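Short chain dehydrogenase (Salmonella typhi, PDB 3G1T) probably catalyses an NAD(P)-dependent oxidation or reduction, as other short-chain dehydrogenases do, though its substrate is not established. Local coordinates at residues 42-47 and 69-74; 76-81 and 130-135. One frame throughout, in Å; residues are numbered along the deposited sequence.

In the fold
Both contacts lie in the Rossmann fold of a short-chain dehydrogenase, with centres about 12 Å apart, and follow each other along the chain: both segments of contact 1 precede those of contact 2. Contact 1 pairs strand 40-45 with strand 67-70, the outermost strand at one side of the seven-stranded parallel sheet. After a short loop the chain enters helix 78-91, whose first turn meets helix 116-142 in contact 2. Leu71 joins the two, its CD1 lying 3.7 Å from Cys76 CB, while Leu44 reaches Leu133 from the sheet. Contact 1 thus builds the edge of the sheet, and contact 2 joins two helices that cover one of its faces; the contact 2 helices also touch the second subunit.

Contact 1: residues 42-47 and 69-74; sequences ILLGRN and FTLDLL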
loop_
_atom_site.group_PDB
_atom_site.type_symbol
_atom_site.label_atom_id
_atom_site.label_comp_id
_atom_site.label_asym_id
_atom_site.label_seq_id
_atom_site.Cartn_x
_atom_site.Cartn_y
_atom_site.Cartn_z
ATOM N N ILE A 42 11.855 25.144 2.142
ATOM C CA ILE A 42 12.241 24.513 3.386
ATOM C C ILE A 42 12.663 23.115 2.972
ATOM O O ILE A 42 11.924 22.353 2.290
ATOM C CB ILE A 42 11.069 24.422 4.373
ATOM C CG1 ILE A 42 10.517 25.824 4.698
ATOM C CG2 ILE A 42 11.559 23.927 5.725
ATOM C CD1 ILE A 42 9.096 25.673 5.315
ATOM N N LEU A 43 13.872 22.745 3.424
ATOM C CA LEU A 43 14.465 21.463 3.037
ATOM C C LEU A 43 14.326 20.473 4.157
ATOM O O LEU A 43 14.543 20.836 5.294
ATOM C CB LEU A 43 15.988 21.579 2.833
ATOM C CG LEU A 43 16.440 22.764 1.997
ATOM C CD1 LEU A 43 17.975 22.804 1.844
ATOM C CD2 LEU A 43 15.831 22.705 0.663
ATOM N N LEU A 44 13.964 19.233 3.835
ATOM C CA LEU A 44 14.034 18.156 4.796
ATOM C C LEU A 44 14.814 16.969 4.251
ATOM O O LEU A 44 14.665 16.548 3.066
ATOM C CB LEU A 44 12.649 17.729 5.243
ATOM C CG LEU A 44 12.416 16.797 6.423
ATOM C CD1 LEU A 44 11.091 17.207 6.944
ATOM C CD2 LEU A 44 12.389 15.308 5.941
ATOM N N GLY A 45 15.636 16.414 5.129
ATOM C CA GLY A 45 16.450 15.251 4.772
ATOM C C GLY A 45 17.082 14.569 5.964
ATOM O O GLY A 45 16.795 14.913 7.117
ATOM N N ARG A 46 17.865 13.533 5.636
ATOM C CA ARG A 46 18.576 12.650 6.605
ATOM C C ARG A 46 19.841 13.314 7.144
ATOM O O ARG A 46 19.969 13.527 8.359
ATOM C CB ARG A 46 18.976 11.354 5.915
ATOM C CG ARG A 46 18.153 10.152 6.238
ATOM C CD ARG A 46 18.059 9.310 4.981
ATOM N NE ARG A 46 17.201 8.132 5.146
ATOM C CZ ARG A 46 15.856 8.112 5.152
ATOM N NH1 ARG A 46 15.119 9.230 5.021
ATOM N NH2 ARG A 46 15.243 6.936 5.304
ATOM N N ASN A 47 20.746 13.679 6.233
ATOM C CA ASN A 47 22.037 14.287 6.626
ATOM C C ASN A 47 22.183 15.813 6.756
ATOM O O ASN A 47 22.152 16.534 5.782
ATOM C CB ASN A 47 23.184 13.784 5.763
ATOM C CG ASN A 47 24.524 14.112 6.394
ATOM O OD1 ASN A 47 24.949 13.434 7.338
ATOM N ND2 ASN A 47 25.151 15.205 5.951
ATOM N N PHE A 69 15.622 20.889 8.008
ATOM C CA PHE A 69 15.339 20.036 9.143
ATOM C C PHE A 69 15.895 18.706 8.844
ATOM O O PHE A 69 15.684 18.162 7.736
ATOM C CB PHE A 69 13.848 19.820 9.273
ATOM C CG PHE A 69 13.160 21.013 9.640
ATOM C CD1 PHE A 69 13.106 21.384 10.964
ATOM C CD2 PHE A 69 12.632 21.866 8.656
ATOM C CE1 PHE A 69 12.498 22.559 11.332
ATOM C CE2 PHE A 69 12.025 23.045 9.004
ATOM C CZ PHE A 69 11.941 23.404 10.358
ATOM N N THR A 70 16.525 18.115 9.840
ATOM C CA THR A 70 16.939 16.731 9.657
ATOM C C THR A 70 15.793 15.877 10.220
ATOM O O THR A 70 15.278 16.146 11.301
ATOM C CB THR A 70 18.255 16.477 10.313
ATOM O OG1 THR A 70 18.171 17.019 11.623
ATOM C CG2 THR A 70 19.397 17.210 9.538
ATOM N N LEU A 71 15.331 14.902 9.437
ATOM C CA LEU A 71 14.298 13.919 9.893
ATOM C C LEU A 71 14.607 12.610 9.209
ATOM O O LEU A 71 14.761 12.575 7.976
ATOM C CB LEU A 71 12.868 14.346 9.578
ATOM C CG LEU A 71 11.660 13.524 10.108
ATOM C CD1 LEU A 71 11.322 13.721 11.588
ATOM C CD2 LEU A 71 10.450 13.761 9.254
ATOM N N ASP A 72 14.704 11.545 10.006
ATOM C CA ASP A 72 14.960 10.208 9.457
ATOM C C ASP A 72 13.635 9.475 9.417
ATOM O O ASP A 72 13.102 9.110 10.451
ATOM C CB ASP A 72 15.944 9.453 10.340
ATOM C CG ASP A 72 16.513 8.187 9.691
ATOM O OD1 ASP A 72 17.605 7.768 10.142
ATOM O OD2 ASP A 72 15.922 7.583 8.766
ATOM N N LEU A 73 13.100 9.300 8.222
ATOM C CA LEU A 73 11.735 8.786 8.032
ATOM C C LEU A 73 11.654 7.334 8.473
ATOM O O LEU A 73 10.574 6.858 8.934
ATOM C CB LEU A 73 11.314 8.914 6.573
ATOM C CG LEU A 73 10.962 10.333 6.032
ATOM C CD1 LEU A 73 10.421 10.220 4.638
ATOM C CD2 LEU A 73 10.019 11.166 6.893
ATOM N N LEU A 74 12.789 6.648 8.373
ATOM C CA LEU A 74 12.855 5.224 8.823
ATOM C C LEU A 74 12.556 5.054 10.278
ATOM O O LEU A 74 11.959 4.054 10.678
ATOM C CB LEU A 74 14.191 4.567 8.467
ATOM C CG LEU A 74 14.341 3.061 8.686
ATOM C CD1 LEU A 74 13.243 2.263 7.961
ATOM C CD2 LEU A 74 15.825 2.549 8.306
#
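Strands 42-45 and 69-70 run parallel, Leu44 bridging to Phe69 and Gly45 to Thr70, and three backbone bonds join them: Phe69 N to Leu43 O, Gly45 N to Phe69 O at 3.1 Å, and Leu71 N to Gly45 O at 2.7 Å. Thr70 CA also gives a CA-H...O contact to Gly45 O. On the face carrying Leu44 and Phe69, Ile42 CG2 meets the edge of the Phe69 ring in its plane, 3.4 Å from CE2; Ile88 of helix 78-91 packs on both residues. Leu44 holds CG anti to its backbone N (chi1 -169°), and its CD2 lies 3.8 Å from Leu71 CB, the two side chains crossing obliquely. Beyond the strands, the Arg46 chain, bent at chi2, brings its guanidinium over the turn at Asp72. Asp72 OD2 sits over one guanidinium face, 3.6 Å from Arg46 NH2, with the planes 54° apart, making a salt bridge of charges alone. The same OD2 accepts a long, bent bond from Leu74 N (3.3 Å), closing an Asx turn. Helix 48-62 links the strands, completing the right-handed beta-alpha-beta crossover of a Rossmann fold; in short-chain dehydrogenases the loops after these two strands commonly border the cofactor's adenosine end, as is probable here.

Contact 2: residues 76-81 and 130-135; sequences CTAEEC and TFMLTQ
The start of helix 78-91 meets the middle of helix 116-142 through Met132, Ala78 and Cys81, two helices that pack on the same side of the Rossmann sheet. No hydrogen bond crosses between them, so the contact is van der Waals packing, with two sulfurs set against backbone and side chains. Met132 sends its chain toward the first turn of the other helix, with CG anti to its own carbonyl carbon (chi1 -81°) and a bend at chi3 (-65°) that turns CE aside. Its SD reaches the backbone, 3.6 Å from Ala78 N, and also touches Ala78 CB at 4.0 Å; CE comes to 3.7 Å from Cys76 O. One turn farther on, Cys81 SG lies against the backbone of the other helix, 3.6 Å from Leu133 N, and packs on Met132 CB and Leu133 CB as well.

The helix start that Met132 touches is closed by a capping box. Thr77, the N-cap, accepts from Glu80 N through OG1 at 3.0 Å, and Glu80 OE1 accepts in return from Thr77 N at 3.1 Å, so that two backbone N-H groups at the helix start are satisfied by side chains. In helix 116-142, Thr134 OG1 donates to Thr130 O, which Thr134 N reaches from the opposite face of the carbonyl plane. The second subunit covers part of this helix pair: its Pro116 packs on Ala78 and Met132, its Trp119 stacks with Phe131, and Gln135 NE2 donates to its Met111 O and Gln114 O.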
loop_
_atom_site.group_PDB
_atom_site.type_symbol
_atom_site.label_atom_id
_atom_site.label_comp_id
_atom_site.label_asym_id
_atom_site.label_seq_id
_atom_site.Cartn_x
_atom_site.Cartn_y
_atom_site.Cartn_z
ATOM N N CYS A 76 11.524 7.857 12.470
ATOM C CA CYS A 76 10.787 8.954 13.115
ATOM C C CYS A 76 9.443 8.523 13.722
ATOM O O CYS A 76 8.782 7.587 13.241
ATOM C CB CYS A 76 10.595 10.178 12.200
ATOM S SG CYS A 76 9.384 9.914 10.866
ATOM N N THR A 77 9.092 9.220 14.808
ATOM C CA THR A 77 7.832 9.049 15.527
ATOM C C THR A 77 6.836 10.112 15.123
ATOM O O THR A 77 7.214 11.152 14.599
ATOM C CB THR A 77 8.068 9.125 17.082
ATOM O OG1 THR A 77 8.439 10.469 17.465
ATOM C CG2 THR A 77 9.216 8.103 17.529
ATOM N N ALA A 78 5.558 9.851 15.350
ATOM C CA ALA A 78 4.515 10.886 15.220
ATOM C C ALA A 78 4.923 12.219 15.924
ATOM O O ALA A 78 4.815 13.299 15.343
ATOM C CB ALA A 78 3.190 10.350 15.775
ATOM N N GLU A 79 5.399 12.135 17.162
ATOM C CA GLU A 79 5.843 13.327 17.945
ATOM C C GLU A 79 7.014 14.067 17.275
ATOM O O GLU A 79 7.052 15.300 17.256
ATOM C CB GLU A 79 6.225 12.886 19.361
ATOM C CG GLU A 79 6.590 14.003 20.342
ATOM C CD GLU A 79 5.515 15.095 20.463
ATOM O OE1 GLU A 79 4.297 14.789 20.353
ATOM O OE2 GLU A 79 5.899 16.272 20.684
ATOM N N GLU A 80 7.968 13.332 16.728
ATOM C CA GLU A 80 9.041 13.997 15.907
ATOM C C GLU A 80 8.520 14.748 14.659
ATOM O O GLU A 80 9.015 15.843 14.315
ATOM C CB GLU A 80 10.134 12.979 15.495
ATOM C CG GLU A 80 11.164 12.729 16.647
ATOM C CD GLU A 80 12.123 11.551 16.402
ATOM O OE1 GLU A 80 11.780 10.615 15.662
ATOM O OE2 GLU A 80 13.224 11.558 17.005
ATOM N N CYS A 81 7.540 14.153 13.986
ATOM C CA CYS A 81 6.856 14.836 12.849
ATOM C C CYS A 81 6.131 16.094 13.355
ATOM O O CYS A 81 6.214 17.140 12.704
ATOM C CB CYS A 81 5.873 13.893 12.138
ATOM S SG CYS A 81 6.745 12.579 11.299
ATOM N N THR A 130 5.654 8.870 5.701
ATOM C CA THR A 130 5.225 9.879 4.780
ATOM C C THR A 130 3.793 10.297 5.210
ATOM O O THR A 130 3.467 11.469 5.223
ATOM C CB THR A 130 5.294 9.316 3.330
ATOM O OG1 THR A 130 6.672 9.072 2.988
ATOM C CG2 THR A 130 4.702 10.274 2.352
ATOM N N PHE A 131 2.972 9.330 5.609
ATOM C CA PHE A 131 1.676 9.657 6.228
ATOM C C PHE A 131 1.789 10.497 7.496
ATOM O O PHE A 131 1.134 11.517 7.627
ATOM C CB PHE A 131 0.856 8.343 6.549
ATOM C CG PHE A 131 -0.137 8.513 7.696
ATOM C CD1 PHE A 131 -1.243 9.342 7.530
ATOM C CD2 PHE A 131 0.078 7.861 8.928
ATOM C CE1 PHE A 131 -2.155 9.514 8.584
ATOM C CE2 PHE A 131 -0.878 8.007 10.040
ATOM C CZ PHE A 131 -2.003 8.888 9.806
ATOM N N MET A 132 2.602 10.059 8.443
ATOM C CA MET A 132 2.760 10.778 9.713
ATOM C C MET A 132 3.190 12.243 9.518
ATOM O O MET A 132 2.640 13.166 10.169
ATOM C CB MET A 132 3.751 10.064 10.587
ATOM C CG MET A 132 3.107 8.816 11.357
ATOM S SD MET A 132 4.101 8.004 12.657
ATOM C CE MET A 132 5.452 7.361 11.664
ATOM N N LEU A 133 4.241 12.432 8.697
ATOM C CA LEU A 133 4.679 13.792 8.295
ATOM C C LEU A 133 3.569 14.611 7.629
ATOM O O LEU A 133 3.300 15.763 8.035
ATOM C CB LEU A 133 5.897 13.708 7.353
ATOM C CG LEU A 133 6.516 15.075 6.985
ATOM C CD1 LEU A 133 6.870 15.919 8.293
ATOM C CD2 LEU A 133 7.758 14.722 6.076
ATOM N N THR A 134 2.855 14.001 6.684
ATOM C CA THR A 134 1.704 14.669 6.058
ATOM C C THR A 134 0.660 15.137 7.081
ATOM O O THR A 134 0.251 16.294 7.058
ATOM C CB THR A 134 0.987 13.774 5.017
ATOM O OG1 THR A 134 1.917 13.389 3.983
ATOM C CG2 THR A 134 -0.246 14.588 4.337
ATOM N N GLN A 135 0.293 14.238 7.977
ATOM C CA GLN A 135 -0.769 14.564 8.941
ATOM C C GLN A 135 -0.373 15.741 9.785
ATOM O O GLN A 135 -1.225 16.614 10.123
ATOM C CB GLN A 135 -1.082 13.349 9.753
ATOM C CG GLN A 135 -1.933 13.621 10.997
ATOM C CD GLN A 135 -2.209 12.341 11.741
ATOM O OE1 GLN A 135 -1.360 11.831 12.477
ATOM N NE2 GLN A 135 -3.420 11.799 11.539
#